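Excinuclease ABC, subunit A. (Deinococcus radiodurans, PDB 2VF7) is a DNA-binding ABC ATPase of the UvrA family, with zinc-binding modules, that probably takes part in recognising damaged DNA for excision repair. Local coordinates at residues A[714-719]-A[776-781]. The protein carries 1 engineered substitution. Residues are numbered along the deposited sequence; the frame is centred on the assembly and turned at random. Where two conformers were deposited one is given.
Sequences LREVGL and LVKLVD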
loop_
_atom_site.group_PDB
_atom_site.type_symbol
_atom_site.label_atom_id
_atom_site.label_comp_id
_atom_site.label_asym_id
_atom_site.label_seq_id
_atom_site.Cartn_x
_atom_site.Cartn_y
_atom_site.Cartn_z
ATOM N N LEU A 714 -25.456 -31.034 -12.374
ATOM C CA LEU A 714 -24.139 -30.427 -12.182
ATOM C C LEU A 714 -23.033 -31.282 -12.747
ATOM O O LEU A 714 -21.989 -30.781 -13.134
ATOM C CB LEU A 714 -23.880 -30.182 -10.715
ATOM C CG LEU A 714 -24.711 -29.070 -10.107
ATOM C CD1 LEU A 714 -24.564 -29.146 -8.599
ATOM C CD2 LEU A 714 -24.258 -27.690 -10.645
ATOM N N ARG A 715 -23.270 -32.583 -12.800
ATOM C CA ARG A 715 -22.253 -33.518 -13.260
ATOM C C ARG A 715 -22.267 -33.574 -14.769
ATOM O O ARG A 715 -21.220 -33.451 -15.403
ATOM C CB ARG A 715 -22.469 -34.893 -12.635
ATOM C CG ARG A 715 -21.193 -35.635 -12.338
ATOM C CD ARG A 715 -21.457 -36.926 -11.556
ATOM N NE ARG A 715 -20.571 -38.008 -11.986
ATOM C CZ ARG A 715 -20.771 -38.758 -13.069
ATOM N NH1 ARG A 715 -21.829 -38.555 -13.844
ATOM N NH2 ARG A 715 -19.912 -39.718 -13.384
ATOM N N GLU A 716 -23.470 -33.724 -15.331
ATOM C CA GLU A 716 -23.721 -33.672 -16.776
ATOM C C GLU A 716 -23.153 -32.426 -17.475
ATOM O O GLU A 716 -22.816 -32.460 -18.668
ATOM C CB GLU A 716 -25.232 -33.742 -17.048
ATOM C CG GLU A 716 -25.811 -35.150 -17.088
ATOM C CD GLU A 716 -27.341 -35.174 -17.128
ATOM O OE1 GLU A 716 -27.987 -34.661 -16.184
ATOM O OE2 GLU A 716 -27.901 -35.730 -18.107
ATOM N N VAL A 717 -23.070 -31.325 -16.742
ATOM C CA VAL A 717 -22.750 -30.027 -17.332
ATOM C C VAL A 717 -21.229 -29.715 -17.201
ATOM O O VAL A 717 -20.727 -28.707 -17.718
ATOM C CB VAL A 717 -23.733 -28.928 -16.770
ATOM C CG1 VAL A 717 -23.116 -28.081 -15.652
ATOM C CG2 VAL A 717 -24.295 -28.084 -17.882
ATOM N N GLY A 718 -20.515 -30.616 -16.515
ATOM C CA GLY A 718 -19.052 -30.641 -16.493
ATOM C C GLY A 718 -18.367 -30.252 -15.191
ATOM O O GLY A 718 -17.140 -30.119 -15.165
ATOM N N LEU A 719 -19.136 -30.098 -14.114
ATOM C CA LEU A 719 -18.623 -29.543 -12.871
ATOM C C LEU A 719 -18.356 -30.569 -11.753
ATOM O O LEU A 719 -18.426 -30.237 -10.597
ATOM C CB LEU A 719 -19.567 -28.455 -12.342
ATOM C CG LEU A 719 -19.907 -27.251 -13.229
ATOM C CD1 LEU A 719 -20.809 -26.345 -12.474
ATOM C CD2 LEU A 719 -18.662 -26.504 -13.646
ATOM N N LEU A 776 -27.657 -28.662 -24.119
ATOM C CA LEU A 776 -28.462 -27.663 -24.821
ATOM C C LEU A 776 -29.410 -28.330 -25.801
ATOM O O LEU A 776 -30.523 -27.859 -25.989
ATOM C CB LEU A 776 -27.585 -26.617 -25.534
ATOM C CG LEU A 776 -26.742 -25.656 -24.675
ATOM C CD1 LEU A 776 -26.048 -24.607 -25.510
ATOM C CD2 LEU A 776 -27.551 -24.985 -23.566
ATOM N N VAL A 777 -28.966 -29.426 -26.419
ATOM C CA VAL A 777 -29.832 -30.274 -27.251
ATOM C C VAL A 777 -31.004 -30.840 -26.434
ATOM O O VAL A 777 -32.153 -30.761 -26.858
ATOM C CB VAL A 777 -29.033 -31.417 -27.917
ATOM C CG1 VAL A 777 -29.945 -32.424 -28.549
ATOM C CG2 VAL A 777 -28.087 -30.857 -28.972
ATOM N N LYS A 778 -30.702 -31.387 -25.257
ATOM C CA LYS A 778 -31.727 -31.939 -24.369
ATOM C C LYS A 778 -32.851 -30.961 -24.090
ATOM O O LYS A 778 -34.018 -31.297 -24.255
ATOM C CB LYS A 778 -31.121 -32.438 -23.049
ATOM C CG LYS A 778 -30.600 -33.858 -23.147
ATOM C CD LYS A 778 -30.439 -34.525 -21.792
ATOM C CE LYS A 778 -28.989 -34.513 -21.326
ATOM N NZ LYS A 778 -28.728 -35.623 -20.344
ATOM N N LEU A 779 -32.506 -29.743 -23.692
ATOM C CA LEU A 779 -33.535 -28.784 -23.293
ATOM C C LEU A 779 -34.368 -28.210 -24.474
ATOM O O LEU A 779 -35.479 -27.716 -24.267
ATOM C CB LEU A 779 -32.966 -27.719 -22.334
ATOM C CG LEU A 779 -32.227 -26.474 -22.815
ATOM C CD1 LEU A 779 -33.261 -25.432 -23.194
ATOM C CD2 LEU A 779 -31.311 -25.926 -21.745
ATOM N N VAL A 780 -33.853 -28.322 -25.700
ATOM C CA VAL A 780 -34.612 -27.967 -26.911
ATOM C C VAL A 780 -35.542 -29.122 -27.319
ATOM O O VAL A 780 -36.636 -28.904 -27.852
ATOM C CB VAL A 780 -33.667 -27.571 -28.089
ATOM C CG1 VAL A 780 -34.450 -27.239 -29.344
ATOM C CG2 VAL A 780 -32.793 -26.386 -27.707
ATOM N N ASP A 781 -35.095 -30.351 -27.065
ATOM C CA ASP A 781 -35.944 -31.544 -27.175
ATOM C C ASP A 781 -37.159 -31.448 -26.257
ATOM O O ASP A 781 -38.218 -32.005 -26.559
ATOM C CB ASP A 781 -35.155 -32.807 -26.814
ATOM C CG ASP A 781 -34.219 -33.245 -27.920
ATOM O OD1 ASP A 781 -34.493 -32.917 -29.097
ATOM O OD2 ASP A 781 -33.213 -33.920 -27.598
#
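E716 and K778 alone join segments 714-719 and 776-781, through a salt bridge between carboxylate oxygen OE2 of E716 and ammonium NZ of K778. The modelled 2.4 Å between OE2 and NZ is too short to take literally, and E716 was deposited in two conformers, so the bond's exact geometry is doubtful and the pairing itself rests on one of the two. In this conformer OE2 alone makes the bond, with OE1 of E716 4.3 Å from NZ of K778 and turned toward D712, a like charge that could favour a cationic partner nearby. The two side chains cross at about a right angle. E716 runs extended beyond CG (chi2 170°), while K778 bends at chi3 (-100°), and together they span 11.2 Å from CA of E716 to CA of K778. With just 67 Å² buried, this is a surface link. It lies in an ABC-type nucleotide-binding domain, where helix 766-781 forms the β-α-β crossover between adjacent parallel strands 753-758 and 785-789; L779 packs on both. Facing it, helix 705-716 closes in a Schellman motif, with L719 N to L714 O at 3.1 Å and G718 at positive phi (110°). L714, V717 and L719 rest on helix 733-743, which begins within the LSGGE signature sequence. A second tie between the bridged helices runs from R771 NH1 to the backbone oxygen of E716.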